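Local coordinates for putative dehydratase (Mesorhizobium loti, PDB 2POZ), which is of unknown function but belongs to the mandelate racemase/muconate lactonizing branch of the enolase superfamily and may act as a lyase, at residues A[154-159]-A[200-205]; A[274-279]-A[301-306]. One frame throughout, in Å; residues are numbered along the deposited sequence.

Contact 1. Residues A[154-159]-A[200-205]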
ATOM      1  N   GLY A 154      -7.476  22.938  35.604  1.00 12.73           N
ATOM      2  CA  GLY A 154      -6.273  23.387  34.926  1.00 11.81           C
ATOM      3  C   GLY A 154      -6.379  23.095  33.442  1.00 12.71           C
ATOM      4  O   GLY A 154      -5.433  23.287  32.681  1.00 14.29           O
ATOM      5  N   ALA A 155      -7.552  22.626  33.028  1.00 12.72           N
ATOM      6  CA  ALA A 155      -7.787  22.290  31.635  1.00 11.83           C
ATOM      7  C   ALA A 155      -9.265  22.448  31.290  1.00 10.99           C
ATOM      8  O   ALA A 155     -10.148  22.105  32.081  1.00  9.98           O
ATOM      9  CB  ALA A 155      -7.323  20.861  31.367  1.00 14.68           C
ATOM     10  N   LEU A 156      -9.523  22.968  30.098  1.00 11.86           N
ATOM     11  CA  LEU A 156     -10.886  23.207  29.643  1.00 12.96           C
ATOM     12  C   LEU A 156     -11.106  22.725  28.214  1.00 13.69           C
ATOM     13  O   LEU A 156     -10.245  22.911  27.350  1.00 12.06           O
ATOM     14  CB  LEU A 156     -11.190  24.713  29.684  1.00 13.05           C
ATOM     15  CG  LEU A 156     -10.953  25.505  30.970  1.00 13.10           C
ATOM     16  CD1 LEU A 156     -11.058  26.996  30.653  1.00 14.12           C
ATOM     17  CD2 LEU A 156     -11.962  25.106  32.040  1.00 11.73           C
ATOM     18  N   LYS A 157     -12.255  22.104  27.967  1.00 11.90           N
ATOM     19  CA  LYS A 157     -12.595  21.667  26.616  1.00 11.48           C
ATOM     20  C   LYS A 157     -13.832  22.434  26.173  1.00 11.05           C
ATOM     21  O   LYS A 157     -14.732  22.684  26.977  1.00 11.51           O
ATOM     22  CB  LYS A 157     -12.900  20.162  26.547  1.00  9.71           C
ATOM     23  CG  LYS A 157     -13.095  19.696  25.094  1.00 13.01           C
ATOM     24  CD  LYS A 157     -13.184  18.177  24.939  1.00 10.47           C
ATOM     25  CE  LYS A 157     -14.602  17.663  25.108  1.00 10.14           C
ATOM     26  NZ  LYS A 157     -14.636  16.165  25.008  1.00 13.96           N
ATOM     27  N   PHE A 158     -13.882  22.808  24.897  1.00 12.52           N
ATOM     28  CA  PHE A 158     -15.039  23.532  24.387  1.00 13.21           C
ATOM     29  C   PHE A 158     -15.226  23.365  22.885  1.00 13.59           C
ATOM     30  O   PHE A 158     -14.284  23.067  22.153  1.00 13.28           O
ATOM     31  CB  PHE A 158     -14.942  25.023  24.756  1.00 13.00           C
ATOM     32  CG  PHE A 158     -13.728  25.716  24.201  1.00 12.13           C
ATOM     33  CD1 PHE A 158     -13.849  26.629  23.160  1.00 12.79           C
ATOM     34  CD2 PHE A 158     -12.462  25.465  24.729  1.00 11.54           C
ATOM     35  CE1 PHE A 158     -12.727  27.287  22.646  1.00 14.08           C
ATOM     36  CE2 PHE A 158     -11.336  26.116  24.223  1.00 13.59           C
ATOM     37  CZ  PHE A 158     -11.470  27.032  23.179  1.00 12.11           C
ATOM     38  N   TYR A 159     -16.469  23.546  22.450  1.00 16.09           N
ATOM     39  CA  TYR A 159     -16.871  23.437  21.049  1.00 14.92           C
ATOM     40  C   TYR A 159     -17.020  24.879  20.563  1.00 15.71           C
ATOM     41  O   TYR A 159     -17.925  25.591  20.991  1.00 19.48           O
ATOM     42  CB  TYR A 159     -18.211  22.690  20.982  1.00 14.33           C
ATOM     43  CG  TYR A 159     -18.820  22.563  19.606  1.00 16.13           C
ATOM     44  CD1 TYR A 159     -18.224  21.766  18.622  1.00 14.49           C
ATOM     45  CD2 TYR A 159     -20.010  23.223  19.290  1.00 16.22           C
ATOM     46  CE1 TYR A 159     -18.801  21.625  17.357  1.00 13.68           C
ATOM     47  CE2 TYR A 159     -20.598  23.090  18.030  1.00 15.94           C
ATOM     48  CZ  TYR A 159     -19.987  22.286  17.070  1.00 13.96           C
ATOM     49  OH  TYR A 159     -20.583  22.131  15.843  1.00 12.86           O
ATOM     50  N   ILE A 200      -3.291  27.436  31.250  1.00 22.13           N
ATOM     51  CA  ILE A 200      -4.418  26.519  31.160  1.00 19.92           C
ATOM     52  C   ILE A 200      -4.378  25.687  29.879  1.00 18.68           C
ATOM     53  O   ILE A 200      -4.145  26.213  28.790  1.00 18.13           O
ATOM     54  CB  ILE A 200      -5.759  27.289  31.230  1.00 18.47           C
ATOM     55  CG1 ILE A 200      -5.870  28.020  32.572  1.00 17.53           C
ATOM     56  CG2 ILE A 200      -6.931  26.330  31.034  1.00 16.72           C
ATOM     57  CD1 ILE A 200      -5.877  27.103  33.794  1.00 17.96           C
ATOM     58  N   GLU A 201      -4.592  24.384  30.017  1.00 18.02           N
ATOM     59  CA  GLU A 201      -4.596  23.499  28.861  1.00 18.66           C
ATOM     60  C   GLU A 201      -5.964  23.625  28.202  1.00 17.27           C
ATOM     61  O   GLU A 201      -6.993  23.566  28.870  1.00 17.02           O
ATOM     62  CB  GLU A 201      -4.357  22.047  29.290  1.00 20.80           C
ATOM     63  CG  GLU A 201      -3.125  21.861  30.158  1.00 27.12           C
ATOM     64  CD  GLU A 201      -2.850  20.406  30.495  1.00 30.50           C
ATOM     65  OE1 GLU A 201      -3.799  19.682  30.877  1.00 31.44           O
ATOM     66  OE2 GLU A 201      -1.676  19.989  30.392  1.00 33.79           O
ATOM     67  N   LEU A 202      -5.975  23.807  26.891  1.00 17.28           N
ATOM     68  CA  LEU A 202      -7.228  23.946  26.173  1.00 15.41           C
ATOM     69  C   LEU A 202      -7.433  22.820  25.164  1.00 15.74           C
ATOM     70  O   LEU A 202      -6.539  22.497  24.384  1.00 14.73           O
ATOM     71  CB  LEU A 202      -7.270  25.292  25.448  1.00 15.13           C
ATOM     72  CG  LEU A 202      -7.144  26.532  26.339  1.00 15.19           C
ATOM     73  CD1 LEU A 202      -7.205  27.782  25.471  1.00 15.42           C
ATOM     74  CD2 LEU A 202      -8.255  26.542  27.377  1.00 15.54           C
HETATM   75  N   MSE A 203      -8.614  22.222  25.195  1.00 13.80           N
HETATM   76  CA  MSE A 203      -8.945  21.165  24.252  1.00 15.73           C
HETATM   77  C   MSE A 203     -10.059  21.714  23.368  1.00 13.34           C
HETATM   78  O   MSE A 203     -11.038  22.273  23.858  1.00 12.57           O
HETATM   79  CB  MSE A 203      -9.432  19.903  24.975  1.00 18.77           C
HETATM   80  CG  MSE A 203      -8.362  19.146  25.754  1.00 27.80           C
HETATM   81 SE   MSE A 203      -7.723  20.066  27.356  1.00 41.77          SE
HETATM   82  CE  MSE A 203      -6.747  18.588  28.170  1.00 33.41           C
ATOM     83  N   VAL A 204      -9.899  21.570  22.062  1.00 12.79           N
ATOM     84  CA  VAL A 204     -10.899  22.053  21.129  1.00 12.99           C
ATOM     85  C   VAL A 204     -11.647  20.880  20.493  1.00 14.03           C
ATOM     86  O   VAL A 204     -11.061  20.067  19.770  1.00 14.45           O
ATOM     87  CB  VAL A 204     -10.247  22.918  20.021  1.00 12.54           C
ATOM     88  CG1 VAL A 204     -11.247  23.208  18.919  1.00 13.14           C
ATOM     89  CG2 VAL A 204      -9.749  24.227  20.620  1.00 15.50           C
ATOM     90  N   ASP A 205     -12.939  20.792  20.782  1.00 13.80           N
ATOM     91  CA  ASP A 205     -13.789  19.744  20.224  1.00 13.32           C
ATOM     92  C   ASP A 205     -14.506  20.312  18.999  1.00 12.67           C
ATOM     93  O   ASP A 205     -15.224  21.313  19.103  1.00 11.68           O
ATOM     94  CB  ASP A 205     -14.804  19.278  21.279  1.00 13.73           C
ATOM     95  CG  ASP A 205     -15.843  18.305  20.717  1.00 16.53           C
ATOM     96  OD1 ASP A 205     -15.587  17.660  19.676  1.00 15.43           O
ATOM     97  OD2 ASP A 205     -16.919  18.183  21.332  1.00 14.82           O
TER
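Lys157 and Met203 lie side by side on neighbouring parallel strands, 155-158 and 201-205, which helix 179-196 joins in a right-handed beta-alpha-beta unit of the barrel domain. Their side chains cross at about a right angle, the lysine CG lying 3.7 Å from Met203 CB. With CG anti to its backbone N (chi1 -173°), Lys157 starts out over this neighbour, and its CD and CE then pass Asp205 CB at 4.2 Å. A bend at chi3 (87°) swings CE aside, and NZ beyond it forms salt bridges with Glu231 and Glu332 and a hydrogen bond with Tyr127. An alanine in place of Lys157 would probably leave Glu231 and Glu332 without this partner and open a gap beside Met203 CB. Farther back on the same face, Ala155 offers only CB, small enough to let both the selenomethionine CE of Met203 (4.0 Å) and Glu201 OE1, which is salt-bridged to Arg125, come up to it.

On the opposite face Phe158 and Leu202 pack on helix 179-196. The Phe158 ring presents its edge to Leu202 CB, while its CZ meets Val204 CG2 obliquely at 4.2 Å; Val189 and Val192 of the helix also touch the ring. At the start of the strands Leu156 CG approaches Ile200 CG2. Five backbone hydrogen bonds knit the strands, the shortest from Met203 N to Leu156 O at 2.8 Å. Beyond the last of them, Tyr159, its hydroxyl bonded to Val172 N, turns a ring edge to the backbone carbonyl of Asp205, CD1 lying 3.1 Å from that O.

Contact 2. Residues A[274-279]-A[301-306]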
ATOM      1  N   CYS A 274      -4.352   9.134  15.337  1.00 20.11           N
ATOM      2  CA  CYS A 274      -4.732   9.702  16.632  1.00 21.00           C
ATOM      3  C   CYS A 274      -3.715   9.389  17.716  1.00 20.02           C
ATOM      4  O   CYS A 274      -3.047   8.360  17.677  1.00 21.40           O
ATOM      5  CB  CYS A 274      -6.096   9.139  17.073  1.00 19.06           C
ATOM      6  SG  CYS A 274      -7.423   9.445  15.886  1.00 31.70           S
ATOM      7  N   GLY A 275      -3.619  10.278  18.695  1.00 18.70           N
ATOM      8  CA  GLY A 275      -2.710  10.060  19.802  1.00 17.18           C
ATOM      9  C   GLY A 275      -3.519   9.813  21.065  1.00 16.26           C
ATOM     10  O   GLY A 275      -2.979   9.409  22.099  1.00 17.44           O
ATOM     11  N   ILE A 276      -4.828  10.033  20.970  1.00 14.05           N
ATOM     12  CA  ILE A 276      -5.725   9.870  22.114  1.00 14.71           C
ATOM     13  C   ILE A 276      -7.082   9.302  21.706  1.00 12.57           C
ATOM     14  O   ILE A 276      -7.652   9.718  20.698  1.00 14.60           O
ATOM     15  CB  ILE A 276      -5.981  11.243  22.791  1.00 15.40           C
ATOM     16  CG1 ILE A 276      -4.656  11.883  23.196  1.00 16.02           C
ATOM     17  CG2 ILE A 276      -6.881  11.080  24.012  1.00 15.74           C
ATOM     18  CD1 ILE A 276      -4.752  13.371  23.414  1.00 16.92           C
ATOM     19  N   ILE A 277      -7.595   8.345  22.470  1.00  9.89           N
ATOM     20  CA  ILE A 277      -8.918   7.809  22.177  1.00 11.77           C
ATOM     21  C   ILE A 277      -9.808   8.178  23.356  1.00 10.38           C
ATOM     22  O   ILE A 277      -9.339   8.270  24.487  1.00  7.09           O
ATOM     23  CB  ILE A 277      -8.938   6.271  21.960  1.00 10.61           C
ATOM     24  CG1 ILE A 277      -8.442   5.538  23.203  1.00  9.98           C
ATOM     25  CG2 ILE A 277      -8.104   5.919  20.729  1.00 11.61           C
ATOM     26  CD1 ILE A 277      -8.734   4.050  23.158  1.00 10.85           C
ATOM     27  N   GLN A 278     -11.091   8.378  23.082  1.00 12.78           N
ATOM     28  CA  GLN A 278     -12.038   8.796  24.106  1.00 11.60           C
ATOM     29  C   GLN A 278     -13.277   7.920  24.189  1.00 12.05           C
ATOM     30  O   GLN A 278     -14.399   8.404  24.028  1.00 11.92           O
ATOM     31  CB  GLN A 278     -12.464  10.234  23.819  1.00  9.88           C
ATOM     32  CG  GLN A 278     -11.298  11.191  23.658  1.00 12.17           C
ATOM     33  CD  GLN A 278     -11.714  12.501  23.020  1.00 14.60           C
ATOM     34  OE1 GLN A 278     -12.045  12.547  21.831  1.00 14.31           O
ATOM     35  NE2 GLN A 278     -11.705  13.575  23.807  1.00 14.95           N
ATOM     36  N   PRO A 279     -13.096   6.615  24.436  1.00 12.61           N
ATOM     37  CA  PRO A 279     -14.271   5.747  24.525  1.00 11.60           C
ATOM     38  C   PRO A 279     -15.135   6.115  25.726  1.00 12.21           C
ATOM     39  O   PRO A 279     -14.641   6.653  26.716  1.00 11.38           O
ATOM     40  CB  PRO A 279     -13.659   4.360  24.678  1.00 12.95           C
ATOM     41  CG  PRO A 279     -12.421   4.637  25.486  1.00 13.00           C
ATOM     42  CD  PRO A 279     -11.867   5.886  24.793  1.00 11.14           C
ATOM     43  N   ASN A 301       0.765   3.045  21.049  1.00 12.51           N
ATOM     44  CA  ASN A 301       1.375   4.228  21.631  1.00 14.80           C
ATOM     45  C   ASN A 301       0.365   5.352  21.900  1.00 15.34           C
ATOM     46  O   ASN A 301       0.692   6.539  21.800  1.00 14.75           O
ATOM     47  CB  ASN A 301       2.487   4.719  20.693  1.00 14.63           C
ATOM     48  CG  ASN A 301       3.688   5.236  21.441  1.00 16.67           C
ATOM     49  OD1 ASN A 301       4.146   4.613  22.396  1.00 18.71           O
ATOM     50  ND2 ASN A 301       4.221   6.377  21.002  1.00 18.95           N
HETATM   51  N   MSE A 302      -0.854   4.966  22.261  1.00 15.90           N
HETATM   52  CA  MSE A 302      -1.916   5.926  22.537  1.00 17.87           C
HETATM   53  C   MSE A 302      -2.310   6.011  24.005  1.00 17.02           C
HETATM   54  O   MSE A 302      -2.145   5.053  24.754  1.00 16.89           O
HETATM   55  CB  MSE A 302      -3.158   5.557  21.740  1.00 19.38           C
HETATM   56  CG  MSE A 302      -3.261   6.207  20.393  1.00 27.24           C
HETATM   57 SE   MSE A 302      -4.648   5.336  19.377  1.00 37.40          SE
HETATM   58  CE  MSE A 302      -3.749   5.302  17.643  1.00 32.56           C
ATOM     59  N   ARG A 303      -2.837   7.164  24.411  1.00 16.52           N
ATOM     60  CA  ARG A 303      -3.300   7.336  25.785  1.00 17.16           C
ATOM     61  C   ARG A 303      -4.821   7.479  25.767  1.00 16.17           C
ATOM     62  O   ARG A 303      -5.428   7.598  24.697  1.00 15.70           O
ATOM     63  CB  ARG A 303      -2.627   8.539  26.447  1.00 18.08           C
ATOM     64  CG  ARG A 303      -2.577   9.769  25.589  1.00 19.84           C
ATOM     65  CD  ARG A 303      -1.830  10.890  26.301  1.00 20.84           C
ATOM     66  NE  ARG A 303      -1.640  12.023  25.405  1.00 20.69           N
ATOM     67  CZ  ARG A 303      -1.387  13.263  25.806  1.00 22.01           C
ATOM     68  NH1 ARG A 303      -1.289  13.546  27.096  1.00 20.04           N
ATOM     69  NH2 ARG A 303      -1.241  14.223  24.908  1.00 22.71           N
ATOM     70  N   VAL A 304      -5.443   7.472  26.940  1.00 15.80           N
ATOM     71  CA  VAL A 304      -6.899   7.506  27.011  1.00 13.03           C
ATOM     72  C   VAL A 304      -7.530   8.609  27.863  1.00 12.50           C
ATOM     73  O   VAL A 304      -7.155   8.814  29.014  1.00 12.95           O
ATOM     74  CB  VAL A 304      -7.418   6.131  27.517  1.00 13.79           C
ATOM     75  CG1 VAL A 304      -8.927   6.053  27.411  1.00 12.77           C
ATOM     76  CG2 VAL A 304      -6.765   5.003  26.710  1.00 12.49           C
ATOM     77  N   ALA A 305      -8.493   9.309  27.272  1.00 10.53           N
ATOM     78  CA  ALA A 305      -9.249  10.361  27.953  1.00 10.26           C
ATOM     79  C   ALA A 305     -10.716   9.937  27.803  1.00  9.79           C
ATOM     80  O   ALA A 305     -11.420  10.406  26.904  1.00  7.77           O
ATOM     81  CB  ALA A 305      -9.016  11.692  27.281  1.00  7.40           C
ATOM     82  N   PRO A 306     -11.192   9.049  28.697  1.00 11.61           N
ATOM     83  CA  PRO A 306     -12.568   8.549  28.658  1.00 11.42           C
ATOM     84  C   PRO A 306     -13.613   9.642  28.585  1.00 12.54           C
ATOM     85  O   PRO A 306     -13.555  10.623  29.319  1.00 10.68           O
ATOM     86  CB  PRO A 306     -12.688   7.739  29.945  1.00 12.05           C
ATOM     87  CG  PRO A 306     -11.267   7.330  30.234  1.00 13.71           C
ATOM     88  CD  PRO A 306     -10.517   8.598  29.925  1.00 12.14           C
TER
HETATM   89  O   HOH W   1     -12.278  12.936  26.524  1.00 15.07           O
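At the edge of the Arg303 guanidinium, near its plane, lies Gly275 O, while Ile276 comes up obliquely, its CG1 3.7 Å from Arg303 NE and its CD1 3.9 Å from Arg303 NH2. Arginine suits the place because its chain, extended from CG to NE, brings CG and NE against the isoleucine and still carries charge past it: NH2 is salt-bridged to Asp213 and Glu214 of a second subunit. A second flat group, the Gln278 amide, reaches across through a water that accepts from NE2 and donates to Ala305 O at 2.7 Å.

The backbones are short parallel strands, 276-277 and 303-304, of a beta-alpha-beta unit in the barrel, bonded from Arg303 N to Gly275 O, Ile277 N to Arg303 O and Ala305 N to Ile277 O. On the face of Ile277 and Val304, covered by helices 287-298 and 261-269, Ile277 CG1 meets Val304 CG2 at 3.9 Å. Two residues flank this pair: the selenium of Met302 touches Ile277 CG2 at 3.8 Å, the side chains crossing at about a right angle, and Pro279 brings CD to Val304 CG1. Just past the strand, compact Ala305 touches Ile276 CG2 with its CB at 4.0 Å.

The contact is thus divided: one face is apolar and belongs to the helix packing, whereas the other carries a cation whose counter-charges come from the neighbouring subunit, tying this part of the barrel to the oligomer.

Contacts 1 and 2 occupy the two ends of one parallel run of strands: 155-158 beside 201-205 at the start, 276-277 beside 303-304 at the finish, with 227-231 and 253-255 in between. Their centres are 16 Å apart, yet the curving of the sheet into a barrel brings side chains together, Lys157 NZ and Gln278 NE2 standing 4.1 Å apart in packing contact. Glu231 joins them: its OE1 takes a salt bridge from Lys157 and a weak hydrogen bond from Gln278. In this superfamily the active site lies at the C-terminal ends of the barrel strands, so this shared polar cluster is probably close to it, whereas Arg303 serves the subunit interface.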